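Local coordinates for protein glutathione S-transferase delta (Bombyx mori, PDB 3VK9) that probably catalyses the conjugation of glutathione to electrophilic compounds, as a homodimeric delta-class glutathione transferase, at residues Gly145-Ala150 and Tyr185-Ser190; Ile173-Lys176 and Asn180-Arg183. One frame throughout, in Å; residues are numbered along the deposited sequence.

Both contacts lie in the all-helical C-terminal domain of the glutathione transferase fold and share helix 179-191, contact 2 using its first turn and contact 1 its later part. Along the chain the loop 145-150 comes first, then 173-176, 180-183 and 185-190, so contact 2 falls wholly within the chain between the two segments of contact 1. Their centres are about 11 Å apart, on the same side of the chain's centre. They also touch: Arg-183 NH1 probably donates a hydrogen bond to Gln-146 O, and the rings of Phe-175 and Tyr-185 meet edge-to-face. One helix is thus joined to the loop that leads into it and to the loop between helices 126-142 and 156-167.

Contact 1 (Gly145-Ala150 and Tyr185-Ser190); sequences GQKYVA and YETVKS
The irregular segment 145-150 runs past residues 185-190 of helix 179-191 with its backbone held well off, Lys-147 and Thr-187 being 7.6 Å apart at their CA atoms, and side chains and one water bridge the interval. This is loop-on-helix packing in the all-helical C-terminal domain of the glutathione transferase fold: the loop between helices 126-142 and 156-167 lies against helix 179-191. Tyr-148 brings its ring to the helix in two ways. Val-188 CG2 sits at the ring edge, in plane, 4.0 Å from Tyr-148 CE1, while Thr-187 CG2 approaches the same ring obliquely and lies 3.8 Å from Tyr-148 OH. The methyl of Thr-187 can do this because chi1 of -60° sets CG2 anti to the backbone N and leaves OG1 beside that nitrogen, where the hydroxyl bonds to Arg-183 O of its own helix. Beyond the ring, Tyr-148 OH is hydrogen-bonded to Thr-191 OG1, so the phenol is held both along its edge and at its polar end. Replacing Tyr-148 by an alanine would probably open a gap beside Val-188 CG2 and leave the hydroxyl of Thr-191 without its phenol partner. Lys-147 crosses Thr-187 at about a right angle. Its chain starts out extended, then bends at chi3 and chi4, which carries NZ to 3.3 Å from Thr-187 CG2; this is a contact with a methyl and supplies no polar partner for the ammonium group. No direct hydrogen bond joins the two segments. The polar link is instead a single water, which donates to Lys-147 O at 2.7 Å and lies 2.6 Å from Thr-187 OG1.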
loop_
_atom_site.group_PDB
_atom_site.type_symbol
_atom_site.label_atom_id
_atom_site.label_comp_id
_atom_site.label_asym_id
_atom_site.label_seq_id
_atom_site.Cartn_x
_atom_site.Cartn_y
_atom_site.Cartn_z
ATOM N N GLY A 145 -15.527 -11.369 -15.668
ATOM C CA GLY A 145 -15.361 -12.804 -15.819
ATOM C C GLY A 145 -14.749 -13.502 -14.616
ATOM O O GLY A 145 -14.274 -14.628 -14.734
ATOM N N GLN A 146 -14.748 -12.834 -13.462
ATOM C CA GLN A 146 -14.128 -13.382 -12.252
ATOM C C GLN A 146 -15.052 -13.382 -11.035
ATOM O O GLN A 146 -15.711 -12.384 -10.741
ATOM C CB GLN A 146 -12.867 -12.578 -11.927
ATOM C CG GLN A 146 -11.866 -12.599 -13.063
ATOM C CD GLN A 146 -11.028 -13.860 -13.061
ATOM O OE1 GLN A 146 -10.602 -14.336 -12.005
ATOM N NE2 GLN A 146 -10.780 -14.405 -14.247
ATOM N N LYS A 147 -15.079 -14.495 -10.313
ATOM C CA LYS A 147 -15.846 -14.596 -9.072
ATOM C C LYS A 147 -15.265 -13.729 -7.963
ATOM O O LYS A 147 -15.996 -13.065 -7.230
ATOM C CB LYS A 147 -15.855 -16.049 -8.593
ATOM C CG LYS A 147 -16.846 -16.353 -7.471
ATOM C CD LYS A 147 -16.705 -17.819 -7.061
ATOM C CE LYS A 147 -17.995 -18.443 -6.558
ATOM N NZ LYS A 147 -18.445 -17.877 -5.271
ATOM N N TYR A 148 -13.942 -13.770 -7.826
ATOM C CA TYR A 148 -13.248 -13.026 -6.785
ATOM C C TYR A 148 -12.220 -12.109 -7.421
ATOM O O TYR A 148 -11.970 -12.179 -8.620
ATOM C CB TYR A 148 -12.575 -13.988 -5.796
ATOM C CG TYR A 148 -13.545 -14.804 -4.967
ATOM C CD1 TYR A 148 -14.277 -14.209 -3.943
ATOM C CD2 TYR A 148 -13.737 -16.164 -5.206
ATOM C CE1 TYR A 148 -15.166 -14.940 -3.174
ATOM C CE2 TYR A 148 -14.634 -16.921 -4.432
ATOM C CZ TYR A 148 -15.348 -16.292 -3.417
ATOM O OH TYR A 148 -16.243 -16.998 -2.630
ATOM N N VAL A 149 -11.610 -11.259 -6.611
ATOM C CA VAL A 149 -10.834 -10.147 -7.138
ATOM C C VAL A 149 -9.399 -10.561 -7.486
ATOM O O VAL A 149 -8.715 -9.885 -8.253
ATOM C CB VAL A 149 -10.862 -8.939 -6.157
ATOM C CG1 VAL A 149 -9.839 -9.123 -5.035
ATOM C CG2 VAL A 149 -10.637 -7.627 -6.900
ATOM N N ALA A 150 -8.943 -11.677 -6.930
ATOM C CA ALA A 150 -7.566 -12.108 -7.174
ATOM C C ALA A 150 -7.488 -13.627 -7.303
ATOM O O ALA A 150 -6.824 -14.320 -6.521
ATOM C CB ALA A 150 -6.643 -11.600 -6.078
ATOM N N TYR A 185 -19.463 -8.078 -4.529
ATOM C CA TYR A 185 -19.904 -7.650 -3.203
ATOM C C TYR A 185 -20.805 -8.705 -2.567
ATOM O O TYR A 185 -20.562 -9.159 -1.439
ATOM C CB TYR A 185 -20.669 -6.332 -3.328
ATOM C CG TYR A 185 -20.848 -5.543 -2.039
ATOM C CD1 TYR A 185 -19.742 -5.133 -1.280
ATOM C CD2 TYR A 185 -22.121 -5.139 -1.617
ATOM C CE1 TYR A 185 -19.907 -4.386 -0.114
ATOM C CE2 TYR A 185 -22.294 -4.380 -0.444
ATOM C CZ TYR A 185 -21.185 -4.013 0.297
ATOM O OH TYR A 185 -21.342 -3.274 1.444
ATOM N N GLU A 186 -21.847 -9.096 -3.297
ATOM C CA GLU A 186 -22.779 -10.101 -2.809
ATOM C C GLU A 186 -22.111 -11.447 -2.542
ATOM O O GLU A 186 -22.369 -12.075 -1.525
ATOM C CB GLU A 186 -23.939 -10.299 -3.786
ATOM C CG GLU A 186 -24.925 -11.341 -3.295
ATOM C CD GLU A 186 -26.026 -11.635 -4.282
ATOM O OE1 GLU A 186 -25.860 -11.325 -5.483
ATOM O OE2 GLU A 186 -27.053 -12.192 -3.853
ATOM N N THR A 187 -21.261 -11.888 -3.461
ATOM C CA THR A 187 -20.568 -13.160 -3.302
ATOM C C THR A 187 -19.741 -13.179 -2.014
ATOM O O THR A 187 -19.770 -14.136 -1.244
ATOM C CB THR A 187 -19.600 -13.445 -4.491
ATOM O OG1 THR A 187 -20.326 -13.482 -5.726
ATOM C CG2 THR A 187 -18.870 -14.776 -4.290
ATOM N N VAL A 188 -18.998 -12.109 -1.782
ATOM C CA VAL A 188 -18.110 -12.076 -0.628
ATOM C C VAL A 188 -18.920 -12.027 0.673
ATOM O O VAL A 188 -18.627 -12.755 1.613
ATOM C CB VAL A 188 -17.080 -10.959 -0.747
ATOM C CG1 VAL A 188 -16.277 -10.810 0.555
ATOM C CG2 VAL A 188 -16.138 -11.274 -1.920
ATOM N N LYS A 189 -19.980 -11.227 0.690
ATOM C CA LYS A 189 -20.882 -11.174 1.838
ATOM C C LYS A 189 -21.359 -12.566 2.252
ATOM O O LYS A 189 -21.437 -12.881 3.443
ATOM C CB LYS A 189 -22.107 -10.319 1.501
ATOM C CG LYS A 189 -21.903 -8.826 1.618
ATOM C CD LYS A 189 -23.025 -8.106 0.896
ATOM C CE LYS A 189 -23.543 -6.906 1.663
ATOM N NZ LYS A 189 -24.781 -6.407 0.981
ATOM N N SER A 190 -21.681 -13.399 1.263
ATOM C CA SER A 190 -22.262 -14.714 1.511
ATOM C C SER A 190 -21.225 -15.820 1.651
ATOM O O SER A 190 -21.574 -16.972 1.925
ATOM C CB SER A 190 -23.225 -15.088 0.381
ATOM O OG SER A 190 -23.953 -13.959 -0.045
HETATM O O HOH W 1 -18.656 -13.092 -7.618
#

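Contact 2 (Ile173-Lys176 and Asn180-Arg183); sequences IDFK and NVKR
Phe-175 and Val-181 meet through different chi1 settings: the phenylalanine sets CG between its backbone N and carbonyl carbon (58°), which places the CD2 side of its ring near the valine, whereas the valine holds CG1 anti to the backbone N (175°) and so presents that methyl to the ring. Val-181 CG1 comes to 4.2 Å from Phe-175 CD2, obliquely to the ring, the two side chains crossing at about a right angle. The same methyl is 4.0 Å from Phe-175 O, so it packs against backbone and ring together. On the neighbouring pair the main chain does more of the work. The stem of Lys-182 runs past the carbonyl oxygen of Lys-176, with CB 3.5 Å and CD 3.6 Å from Lys-176 O, and its CG rests 4.2 Å from Lys-176 CB. Both lysine chains are extended beyond CG, yet they cross at about a right angle, and their ammonium atoms NZ end 6.7 Å apart.

This is the loop leading into helix 179-191, with an inverse gamma turn centred on Asp-174, packed against the first turn of that helix, and it brings the CA atoms of Lys-176 and Lys-182 within 4.6 Å. Phe-175 also touches Leu-136 of helix 126-142 and Leu-168.

With no hydrogen bond or salt bridge across it, the contact rests on van der Waals packing, part of it aliphatic carbon against a carbonyl oxygen: a buried phenylalanine-valine pair inside and the stems of two exposed lysines outside, whose like charges, separated as they are, would probably repel each other only modestly.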
loop_
_atom_site.group_PDB
_atom_site.type_symbol
_atom_site.label_atom_id
_atom_site.label_comp_id
_atom_site.label_asym_id
_atom_site.label_seq_id
_atom_site.Cartn_x
_atom_site.Cartn_y
_atom_site.Cartn_z
ATOM N N ILE A 173 -21.526 7.582 -2.861
ATOM C CA ILE A 173 -20.970 6.840 -3.981
ATOM C C ILE A 173 -21.762 5.556 -4.202
ATOM O O ILE A 173 -21.758 4.643 -3.363
ATOM C CB ILE A 173 -19.484 6.504 -3.772
ATOM C CG1 ILE A 173 -18.661 7.785 -3.600
ATOM C CG2 ILE A 173 -18.958 5.705 -4.940
ATOM C CD1 ILE A 173 -18.667 8.705 -4.813
ATOM N N ASP A 174 -22.455 5.491 -5.332
ATOM C CA ASP A 174 -23.261 4.328 -5.664
ATOM C C ASP A 174 -22.367 3.303 -6.356
ATOM O O ASP A 174 -22.244 3.322 -7.574
ATOM C CB ASP A 174 -24.406 4.743 -6.601
ATOM C CG ASP A 174 -25.317 3.586 -6.960
ATOM O OD1 ASP A 174 -25.275 2.563 -6.247
ATOM O OD2 ASP A 174 -26.080 3.698 -7.945
ATOM N N PHE A 175 -21.728 2.424 -5.590
ATOM C CA PHE A 175 -20.778 1.473 -6.183
ATOM C C PHE A 175 -21.477 0.276 -6.809
ATOM O O PHE A 175 -20.909 -0.420 -7.649
ATOM C CB PHE A 175 -19.722 1.000 -5.176
ATOM C CG PHE A 175 -20.294 0.345 -3.941
ATOM C CD1 PHE A 175 -20.601 1.099 -2.819
ATOM C CD2 PHE A 175 -20.509 -1.020 -3.902
ATOM C CE1 PHE A 175 -21.129 0.491 -1.674
ATOM C CE2 PHE A 175 -21.039 -1.636 -2.770
ATOM C CZ PHE A 175 -21.339 -0.881 -1.648
ATOM N N LYS A 176 -22.703 0.020 -6.382
ATOM C CA LYS A 176 -23.454 -1.092 -6.948
ATOM C C LYS A 176 -23.852 -0.866 -8.407
ATOM O O LYS A 176 -24.306 -1.807 -9.079
ATOM C CB LYS A 176 -24.677 -1.402 -6.091
ATOM C CG LYS A 176 -24.321 -2.123 -4.795
ATOM C CD LYS A 176 -25.574 -2.450 -3.987
ATOM C CE LYS A 176 -25.242 -3.191 -2.693
ATOM N NZ LYS A 176 -26.492 -3.597 -1.965
ATOM N N ASN A 180 -20.203 -5.813 -12.127
ATOM C CA ASN A 180 -19.279 -6.811 -11.588
ATOM C C ASN A 180 -18.970 -6.578 -10.111
ATOM O O ASN A 180 -18.883 -7.534 -9.326
ATOM C CB ASN A 180 -17.985 -6.852 -12.386
ATOM C CG ASN A 180 -18.210 -7.233 -13.822
ATOM O OD1 ASN A 180 -19.123 -8.001 -14.128
ATOM N ND2 ASN A 180 -17.382 -6.697 -14.723
ATOM N N VAL A 181 -18.781 -5.312 -9.736
ATOM C CA VAL A 181 -18.554 -4.973 -8.335
ATOM C C VAL A 181 -19.759 -5.444 -7.501
ATOM O O VAL A 181 -19.596 -6.085 -6.457
ATOM C CB VAL A 181 -18.301 -3.457 -8.123
ATOM C CG1 VAL A 181 -18.185 -3.143 -6.632
ATOM C CG2 VAL A 181 -17.013 -2.988 -8.876
ATOM N N LYS A 182 -20.966 -5.145 -7.984
ATOM C CA LYS A 182 -22.194 -5.532 -7.278
ATOM C C LYS A 182 -22.237 -7.051 -7.066
ATOM O O LYS A 182 -22.510 -7.516 -5.961
ATOM C CB LYS A 182 -23.417 -5.048 -8.057
ATOM C CG LYS A 182 -24.783 -5.361 -7.406
ATOM C CD LYS A 182 -25.907 -4.879 -8.302
ATOM C CE LYS A 182 -27.276 -5.279 -7.775
ATOM N NZ LYS A 182 -28.339 -4.431 -8.389
ATOM N N ARG A 183 -21.951 -7.815 -8.127
ATOM C CA ARG A 183 -21.933 -9.280 -8.069
ATOM C C ARG A 183 -20.927 -9.789 -7.029
ATOM O O ARG A 183 -21.256 -10.580 -6.144
ATOM C CB ARG A 183 -21.605 -9.865 -9.451
ATOM C CG ARG A 183 -21.401 -11.368 -9.434
ATOM C CD ARG A 183 -21.085 -11.963 -10.819
ATOM N NE ARG A 183 -20.070 -11.231 -11.591
ATOM C CZ ARG A 183 -18.761 -11.220 -11.332
ATOM N NH1 ARG A 183 -18.270 -11.870 -10.283
ATOM N NH2 ARG A 183 -17.936 -10.535 -12.114
#